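Local coordinates for protein L-asparaginase I (Vibrio cholerae, PDB 2OCD) that probably catalyses the hydrolysis of L-asparagine to L-aspartate and ammonium, working as a homotetramer, at residues Q211-I216 with V235-L240; L231-N236 with S262-I267; G13-K18 with T115-P120. All coordinates share one frame; numbering follows the deposited sequence. Where two conformers were deposited one is given.

Contact 1: residues Q211-I216 with V235-L240; sequences QPIGVI and VNAMIL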
loop_
_atom_site.group_PDB
_atom_site.type_symbol
_atom_site.label_atom_id
_atom_site.label_comp_id
_atom_site.label_asym_id
_atom_site.label_seq_id
_atom_site.Cartn_x
_atom_site.Cartn_y
_atom_site.Cartn_z
ATOM N N GLN B 211 9.824 -31.155 -23.056
ATOM C CA GLN B 211 8.997 -32.241 -22.596
ATOM C C GLN B 211 7.585 -31.880 -22.933
ATOM O O GLN B 211 7.198 -30.722 -22.772
ATOM C CB GLN B 211 9.097 -32.426 -21.083
ATOM C CG GLN B 211 10.498 -32.704 -20.572
ATOM C CD GLN B 211 11.010 -34.086 -20.963
ATOM O OE1 GLN B 211 10.212 -35.041 -21.150
ATOM N NE2 GLN B 211 12.332 -34.203 -21.116
ATOM N N PRO B 212 6.808 -32.871 -23.404
ATOM C CA PRO B 212 5.420 -32.670 -23.741
ATOM C C PRO B 212 4.576 -32.615 -22.467
ATOM O O PRO B 212 3.989 -33.604 -22.074
ATOM C CB PRO B 212 5.104 -33.889 -24.611
ATOM C CG PRO B 212 6.005 -34.966 -24.065
ATOM C CD PRO B 212 7.242 -34.262 -23.662
ATOM N N ILE B 213 4.547 -31.443 -21.837
ATOM C CA ILE B 213 3.838 -31.229 -20.595
ATOM C C ILE B 213 2.514 -30.590 -20.941
ATOM O O ILE B 213 2.489 -29.543 -21.565
ATOM C CB ILE B 213 4.658 -30.304 -19.673
ATOM C CG1 ILE B 213 5.992 -30.985 -19.313
ATOM C CG2 ILE B 213 3.892 -29.955 -18.385
ATOM C CD1 ILE B 213 7.017 -30.046 -18.698
ATOM N N GLY B 214 1.417 -31.224 -20.542
ATOM C CA GLY B 214 0.084 -30.625 -20.664
ATOM C C GLY B 214 -0.226 -29.734 -19.484
ATOM O O GLY B 214 0.292 -29.944 -18.398
ATOM N N VAL B 215 -1.052 -28.714 -19.693
ATOM C CA VAL B 215 -1.466 -27.819 -18.618
ATOM C C VAL B 215 -2.976 -27.565 -18.645
ATOM O O VAL B 215 -3.443 -26.907 -19.561
ATOM C CB VAL B 215 -0.739 -26.491 -18.770
ATOM C CG1 VAL B 215 -1.086 -25.542 -17.607
ATOM C CG2 VAL B 215 0.740 -26.729 -18.879
ATOM N N ILE B 216 -3.736 -28.048 -17.656
ATOM C CA ILE B 216 -5.210 -27.887 -17.649
ATOM C C ILE B 216 -5.662 -26.896 -16.571
ATOM O O ILE B 216 -5.244 -26.991 -15.405
ATOM C CB ILE B 216 -5.980 -29.199 -17.329
ATOM C CG1 ILE B 216 -5.525 -30.376 -18.161
ATOM C CG2 ILE B 216 -7.483 -29.073 -17.600
ATOM C CD1 ILE B 216 -6.084 -31.728 -17.599
ATOM N N VAL B 235 2.185 -36.732 -24.341
ATOM C CA VAL B 235 2.311 -36.047 -23.068
ATOM C C VAL B 235 2.875 -36.928 -21.959
ATOM O O VAL B 235 2.358 -37.991 -21.675
ATOM C CB VAL B 235 0.979 -35.434 -22.692
ATOM C CG1 VAL B 235 0.905 -35.207 -21.187
ATOM C CG2 VAL B 235 0.786 -34.139 -23.530
ATOM N N ASN B 236 3.966 -36.512 -21.346
ATOM C CA ASN B 236 4.508 -37.286 -20.219
ATOM C C ASN B 236 4.262 -36.632 -18.830
ATOM O O ASN B 236 4.548 -37.264 -17.788
ATOM C CB ASN B 236 6.002 -37.543 -20.413
ATOM C CG ASN B 236 6.812 -36.257 -20.493
ATOM O OD1 ASN B 236 6.279 -35.144 -20.277
ATOM N ND2 ASN B 236 8.105 -36.390 -20.812
ATOM N N ALA B 237 3.775 -35.385 -18.813
ATOM C CA ALA B 237 3.426 -34.699 -17.564
ATOM C C ALA B 237 2.274 -33.723 -17.792
ATOM O O ALA B 237 1.948 -33.375 -18.932
ATOM C CB ALA B 237 4.631 -33.985 -16.932
HETATM N N MSE B 238 1.676 -33.296 -16.679
HETATM C CA MSE B 238 0.378 -32.660 -16.659
HETATM C C MSE B 238 0.237 -31.799 -15.406
HETATM O O MSE B 238 0.192 -32.297 -14.275
HETATM C CB MSE B 238 -0.666 -33.778 -16.653
HETATM C CG MSE B 238 -2.091 -33.435 -16.149
HETATM SE SE MSE B 238 -3.082 -32.479 -17.492
HETATM C CE MSE B 238 -2.200 -33.182 -19.132
ATOM N N ILE B 239 0.152 -30.505 -15.606
ATOM C CA ILE B 239 -0.122 -29.567 -14.521
ATOM C C ILE B 239 -1.631 -29.235 -14.479
ATOM O O ILE B 239 -2.224 -28.798 -15.439
ATOM C CB ILE B 239 0.721 -28.268 -14.657
ATOM C CG1 ILE B 239 2.208 -28.613 -14.673
ATOM C CG2 ILE B 239 0.437 -27.285 -13.511
ATOM C CD1 ILE B 239 3.086 -27.394 -14.996
ATOM N N LEU B 240 -2.215 -29.431 -13.309
ATOM C CA LEU B 240 -3.625 -29.237 -13.096
ATOM C C LEU B 240 -3.814 -27.997 -12.277
ATOM O O LEU B 240 -3.419 -28.013 -11.145
ATOM C CB LEU B 240 -4.101 -30.409 -12.308
ATOM C CG LEU B 240 -5.417 -31.035 -12.633
ATOM C CD1 LEU B 240 -5.413 -31.512 -14.090
ATOM C CD2 LEU B 240 -5.508 -32.179 -11.587
#
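The methyl end of Met-238, a selenomethionine, drops into the hollow left by Gly-214 on the adjacent parallel strand: its CE lies 3.8 Å from Gly-214 CA, where a side chain would otherwise project. Its CG stands anti to the backbone N (chi1 159°), and bends at the next two torsions fold the tail over the glycine. Ile-216 comes up to the selenium on the same face, at a modelled distance too short to be trusted. The same residue's CD1 lies 3.6 Å from Leu-240 CD1, the two side chains side by side and pointing the same way.

On the Ile-213 face the bumps are smaller. The two branches of Ile-213 split their work, CG1 meeting Ala-237 CB at 4.1 Å and CG2 meeting Ile-239 CG1 at 4.3 Å. Between the faces run three parallel-sheet bonds, Gly-214 N to Ala-237 O, Ile-239 N to Gly-214 O and Ile-216 N to Ile-239 O. Ahead of the strands, Asn-236 N bonds to Pro-212 O, and the proline edge at CD abuts Asn-236 OD1 (3.6 Å). Asn-236 ND2 bonds to Gln-211 OE1 with the two amides nearly coplanar; the modelled 2.5 Å is shorter than such a bond should be, so its exact length is doubtful.

This is the strand pair of a beta-alpha-beta unit whose linking helix 224-231 covers Met-238 and Ile-216. Helix 303-315 lies over Ile-213, Ala-237 and Ile-239, while Val-215 meets Thr-217 of the second subunit. Strand 267-272 continues the sheet beyond 237-242.

Contact 2: residues L231-N236 with S262-I267; sequences LLQPVN and SERGVI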
loop_
_atom_site.group_PDB
_atom_site.type_symbol
_atom_site.label_atom_id
_atom_site.label_comp_id
_atom_site.label_asym_id
_atom_site.label_seq_id
_atom_site.Cartn_x
_atom_site.Cartn_y
_atom_site.Cartn_z
ATOM N N LEU B 231 -4.376 -35.437 -22.560
ATOM C CA LEU B 231 -3.580 -36.551 -22.048
ATOM C C LEU B 231 -3.047 -37.430 -23.182
ATOM O O LEU B 231 -2.294 -38.357 -22.937
ATOM C CB LEU B 231 -4.375 -37.388 -21.009
ATOM C CG LEU B 231 -4.582 -36.747 -19.634
ATOM C CD1 LEU B 231 -5.763 -37.339 -18.931
ATOM C CD2 LEU B 231 -3.355 -36.837 -18.734
ATOM N N LEU B 232 -3.427 -37.157 -24.423
ATOM C CA LEU B 232 -2.964 -38.010 -25.501
ATOM C C LEU B 232 -1.458 -37.938 -25.625
ATOM O O LEU B 232 -0.828 -36.944 -25.232
ATOM C CB LEU B 232 -3.608 -37.664 -26.840
ATOM C CG LEU B 232 -5.000 -38.243 -27.045
ATOM C CD1 LEU B 232 -5.603 -37.831 -28.417
ATOM C CD2 LEU B 232 -4.949 -39.763 -26.876
ATOM N N GLN B 233 -0.894 -39.012 -26.193
ATOM C CA GLN B 233 0.544 -39.127 -26.342
ATOM C C GLN B 233 0.874 -38.024 -27.315
ATOM O O GLN B 233 0.069 -37.713 -28.200
ATOM C CB GLN B 233 0.983 -40.481 -26.867
ATOM C CG GLN B 233 0.227 -41.694 -26.285
ATOM C CD GLN B 233 1.018 -42.510 -25.258
ATOM O OE1 GLN B 233 2.009 -42.025 -24.655
ATOM N NE2 GLN B 233 0.577 -43.782 -25.053
ATOM N N PRO B 234 2.047 -37.408 -27.134
ATOM C CA PRO B 234 3.187 -37.831 -26.288
ATOM C C PRO B 234 3.239 -37.342 -24.823
ATOM O O PRO B 234 4.237 -37.533 -24.123
ATOM C CB PRO B 234 4.376 -37.231 -27.047
ATOM C CG PRO B 234 3.789 -35.948 -27.597
ATOM C CD PRO B 234 2.331 -36.154 -27.835
ATOM N N VAL B 235 2.185 -36.732 -24.341
ATOM C CA VAL B 235 2.311 -36.047 -23.068
ATOM C C VAL B 235 2.875 -36.928 -21.959
ATOM O O VAL B 235 2.358 -37.991 -21.675
ATOM C CB VAL B 235 0.979 -35.434 -22.692
ATOM C CG1 VAL B 235 0.905 -35.207 -21.187
ATOM C CG2 VAL B 235 0.786 -34.139 -23.530
ATOM N N ASN B 236 3.966 -36.512 -21.346
ATOM C CA ASN B 236 4.508 -37.286 -20.219
ATOM C C ASN B 236 4.262 -36.632 -18.830
ATOM O O ASN B 236 4.548 -37.264 -17.788
ATOM C CB ASN B 236 6.002 -37.543 -20.413
ATOM C CG ASN B 236 6.812 -36.257 -20.493
ATOM O OD1 ASN B 236 6.279 -35.144 -20.277
ATOM N ND2 ASN B 236 8.105 -36.390 -20.812
ATOM N N SER B 262 -1.897 -41.511 -14.769
ATOM C CA SER B 262 -0.840 -41.755 -13.809
ATOM C C SER B 262 -0.410 -43.212 -13.785
ATOM O O SER B 262 0.738 -43.517 -13.565
ATOM C CB SER B 262 -1.232 -41.284 -12.407
ATOM O OG SER B 262 -2.506 -41.773 -12.038
ATOM N N GLU B 263 -1.332 -44.116 -14.057
ATOM C CA GLU B 263 -1.030 -45.562 -14.099
ATOM C C GLU B 263 -0.167 -46.010 -15.262
ATOM O O GLU B 263 0.423 -47.105 -15.200
ATOM C CB GLU B 263 -2.316 -46.352 -14.178
ATOM C CG GLU B 263 -2.960 -46.490 -12.869
ATOM C CD GLU B 263 -4.203 -47.331 -12.935
ATOM O OE1 GLU B 263 -4.812 -47.455 -14.031
ATOM O OE2 GLU B 263 -4.564 -47.867 -11.873
ATOM N N ARG B 264 -0.115 -45.203 -16.311
ATOM C CA ARG B 264 0.800 -45.530 -17.409
ATOM C C ARG B 264 1.952 -44.559 -17.409
ATOM O O ARG B 264 2.643 -44.388 -18.387
ATOM C CB ARG B 264 0.111 -45.672 -18.787
ATOM C CG ARG B 264 -0.998 -44.674 -19.114
ATOM C CD ARG B 264 -0.621 -43.637 -20.159
ATOM N NE ARG B 264 -1.760 -42.764 -20.362
ATOM C CZ ARG B 264 -1.751 -41.638 -21.042
ATOM N NH1 ARG B 264 -2.875 -40.959 -21.124
ATOM N NH2 ARG B 264 -0.641 -41.196 -21.630
ATOM N N GLY B 265 2.185 -43.955 -16.263
ATOM C CA GLY B 265 3.403 -43.183 -16.044
ATOM C C GLY B 265 3.378 -41.698 -16.357
ATOM O O GLY B 265 4.458 -41.125 -16.578
ATOM N N VAL B 266 2.206 -41.053 -16.349
ATOM C CA VAL B 266 2.142 -39.613 -16.589
ATOM C C VAL B 266 2.132 -38.903 -15.241
ATOM O O VAL B 266 1.273 -39.159 -14.420
ATOM C CB VAL B 266 0.838 -39.205 -17.343
ATOM C CG1 VAL B 266 0.707 -37.656 -17.455
ATOM C CG2 VAL B 266 0.721 -39.887 -18.705
ATOM N N ILE B 267 3.056 -37.987 -14.999
ATOM C CA ILE B 267 3.034 -37.248 -13.720
ATOM C C ILE B 267 1.945 -36.162 -13.726
ATOM O O ILE B 267 1.727 -35.475 -14.728
ATOM C CB ILE B 267 4.419 -36.672 -13.369
ATOM C CG1 ILE B 267 5.270 -37.748 -12.693
ATOM C CG2 ILE B 267 4.268 -35.542 -12.436
ATOM C CD1 ILE B 267 6.687 -37.666 -13.067
HETATM O O HOH W 1 5.960 -39.113 -16.726
#
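Arg-264 reaches over to Leu-231, donating from NH1 to the backbone O of Leu-231 at 3.2 Å. The bond is fairly straight (162° at the hydrogen), and the oxygen lies in the guanidinium plane, at its edge. At the acceptor it is less regular, since the nitrogen stands above the carbonyl plane. The arginine was deposited in two conformers, of which this is one, and all contacts of its guanidinium should be read with that in mind. Further along, Asn-236 O is gripped twice: by Ile-267 N at 3.2 Å and by a water that donates to it at 2.6 Å. The same water donates to Gly-265 O, tying the two loops together.

Val-266 fills the ground between these polar links. Its CG1 comes within 4.3 Å of Leu-231 CD2 and also brushes Val-235, while CG2 sits 3.4 Å above the plane of the Arg-264 guanidinium, towards its rim. With CG1 anti to the backbone N (chi1 174°), that methyl turns to Leu-231 and the backbone of Asn-236, and CG2 to the guanidinium.

Behind this first shell, each loop has its own brace. A Schellman motif with Gly-265 as the C-prime residue ends helix 252-263, pairing Val-266 N with Ala-261 O and Gly-265 N with Ser-262 O, and so fixes the turn that carries Arg-264 and Val-266. In the other segment, a cis peptide before Pro-234 and a bond from Val-235 N to Leu-232 O (3.1 Å) turn the chain.

The contact thus joins the loop between helix 224-231 and strand 237-242 to the turn leading from helix 252-263 into strand 267-272. Leu-231 and Val-266 both rest on Ala-261, Ile-267 packs on helices 320-327 and 303-315, and Val-235 meets Val-226 of the second subunit.

Contact 3: residues G13-K18 with T115-P120; sequences GTIGMK and TGSQIP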
loop_
_atom_site.group_PDB
_atom_site.type_symbol
_atom_site.label_atom_id
_atom_site.label_comp_id
_atom_site.label_asym_id
_atom_site.label_seq_id
_atom_site.Cartn_x
_atom_site.Cartn_y
_atom_site.Cartn_z
ATOM N N GLY B 13 16.578 -9.061 -25.390
ATOM C CA GLY B 13 15.596 -8.246 -24.703
ATOM C C GLY B 13 15.789 -6.770 -24.891
ATOM O O GLY B 13 16.894 -6.307 -25.132
ATOM N N THR B 14 14.677 -6.053 -24.763
ATOM C CA THR B 14 14.589 -4.601 -24.923
ATOM C C THR B 14 15.776 -3.766 -24.357
ATOM O O THR B 14 16.116 -2.723 -24.902
ATOM C CB THR B 14 13.229 -4.085 -24.276
ATOM O OG1 THR B 14 12.129 -4.919 -24.694
ATOM C CG2 THR B 14 12.951 -2.631 -24.650
ATOM N N ILE B 15 16.412 -4.213 -23.285
ATOM C CA ILE B 15 17.428 -3.402 -22.652
ATOM C C ILE B 15 18.551 -2.957 -23.590
ATOM O O ILE B 15 19.093 -1.869 -23.422
ATOM C CB ILE B 15 17.995 -4.064 -21.331
ATOM C CG1 ILE B 15 18.943 -3.082 -20.602
ATOM C CG2 ILE B 15 18.692 -5.402 -21.569
ATOM C CD1 ILE B 15 19.142 -3.359 -19.045
ATOM N N GLY B 16 18.877 -3.762 -24.599
ATOM C CA GLY B 16 20.025 -3.464 -25.454
ATOM C C GLY B 16 19.689 -3.031 -26.863
ATOM O O GLY B 16 20.409 -3.344 -27.813
HETATM N N MSE B 17 18.581 -2.316 -26.996
HETATM C CA MSE B 17 18.039 -1.993 -28.291
HETATM C C MSE B 17 17.999 -0.534 -28.457
HETATM O O MSE B 17 18.227 0.238 -27.492
HETATM C CB MSE B 17 16.628 -2.537 -28.424
HETATM C CG MSE B 17 16.576 -4.047 -28.312
HETATM SE SE MSE B 17 14.831 -4.770 -28.869
HETATM C CE MSE B 17 13.595 -3.375 -28.287
ATOM N N LYS B 18 17.737 -0.181 -29.717
ATOM C CA LYS B 18 17.578 1.191 -30.172
ATOM C C LYS B 18 16.184 1.319 -30.787
ATOM O O LYS B 18 15.643 0.364 -31.343
ATOM C CB LYS B 18 18.671 1.562 -31.194
ATOM C CG LYS B 18 19.242 2.997 -31.047
ATOM C CD LYS B 18 18.367 4.111 -31.656
ATOM C CE LYS B 18 18.122 5.278 -30.650
ATOM N NZ LYS B 18 19.342 5.813 -29.948
ATOM N N THR B 115 18.049 -10.129 -15.093
ATOM C CA THR B 115 17.366 -8.846 -15.099
ATOM C C THR B 115 17.154 -8.326 -16.504
ATOM O O THR B 115 17.506 -8.969 -17.495
ATOM C CB THR B 115 18.099 -7.821 -14.180
ATOM O OG1 THR B 115 17.260 -6.674 -13.946
ATOM C CG2 THR B 115 19.370 -7.378 -14.740
ATOM N N GLY B 116 16.550 -7.157 -16.581
ATOM C CA GLY B 116 16.172 -6.557 -17.860
ATOM C C GLY B 116 15.537 -5.208 -17.613
ATOM O O GLY B 116 15.697 -4.600 -16.535
ATOM N N SER B 117 14.805 -4.731 -18.610
ATOM C CA SER B 117 14.091 -3.495 -18.492
ATOM C C SER B 117 12.960 -3.391 -19.527
ATOM O O SER B 117 12.938 -4.100 -20.512
ATOM C CB SER B 117 15.074 -2.331 -18.634
ATOM O OG SER B 117 15.404 -2.100 -20.002
ATOM N N GLN B 118 11.997 -2.519 -19.243
ATOM C CA GLN B 118 10.913 -2.229 -20.167
ATOM C C GLN B 118 11.416 -1.315 -21.243
ATOM O O GLN B 118 10.966 -1.394 -22.357
ATOM C CB GLN B 118 9.757 -1.488 -19.473
ATOM C CG GLN B 118 9.005 -2.290 -18.457
ATOM C CD GLN B 118 7.909 -1.460 -17.743
ATOM O OE1 GLN B 118 7.773 -1.512 -16.496
ATOM N NE2 GLN B 118 7.129 -0.686 -18.531
ATOM N N ILE B 119 12.291 -0.393 -20.877
ATOM C CA ILE B 119 12.715 0.672 -21.780
ATOM C C ILE B 119 14.187 0.438 -22.156
ATOM O O ILE B 119 15.019 0.172 -21.289
ATOM C CB ILE B 119 12.577 2.065 -21.086
ATOM C CG1 ILE B 119 11.140 2.338 -20.591
ATOM C CG2 ILE B 119 12.981 3.155 -21.995
ATOM C CD1 ILE B 119 10.097 2.366 -21.675
ATOM N N PRO B 120 14.541 0.566 -23.437
ATOM C CA PRO B 120 15.968 0.378 -23.677
ATOM C C PRO B 120 16.825 1.352 -22.884
ATOM O O PRO B 120 16.399 2.456 -22.658
ATOM C CB PRO B 120 16.128 0.652 -25.167
ATOM C CG PRO B 120 14.768 0.654 -25.719
ATOM C CD PRO B 120 13.786 0.902 -24.644
HETATM O O HOH W 2 12.465 -6.644 -22.284
#
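Thr-14 and Ile-15 form a short 3-10 turn against the loop 115-120, and the two backbones come nearest at Ile-15 CA and Pro-120 CA, 4.2 Å apart. The two loops follow parallel strands 5-12 and 112-115, which flank strand 84-88 in the N-terminal asparaginase domain, and the first carries Thr-14, the predicted nucleophile.

Pro-120 lies across the turn, its CB packed 3.2 Å from Met-17 O and its CA 3.3 Å from Thr-14 O. The methyl of Thr-14 is pressed into the second loop, CG2 lying 3.3 Å from Gln-118 O and 3.6 Å from Pro-120 CD. OG1 is anti to the carbonyl carbon, beside the backbone N (chi1 -47°), and makes a weak hydrogen bond to a bound acetate, probably from the crystallisation liquor. Ile-15 sets its CB 3.5 Å from Ser-117 OG, a hydroxyl already spent within its own loop on Ile-119 O. Asp-127 holds that loop in turn through the backbone N of Gln-118 and of Ile-119.

One water links the sides, hydrogen-bonded to Thr-14 OG1 at 3.0 Å and donating to Ser-117 O at 3.1 Å.

How the contacts relate
Contacts 1 and 2 share Val-235 and Asn-236 and touch directly, with centres about 8 Å apart, so the loop after helix 224-231 serves both within the C-terminal domain. Contact 1 is buried sheet core, made mostly of backbone bonds and apolar side chains, with one amide pair at its loop end; contact 2, where the loops enter the same sheet, is partly exposed and brings in an arginine and a water. Both also touch the second subunit. Contact 3 stands apart in the N-terminal domain, its centre about 32 Å from that of contact 1 and 39 Å from that of contact 2. It joins loops at the predicted active site, through close carbon-to-oxygen packing and a bridging water.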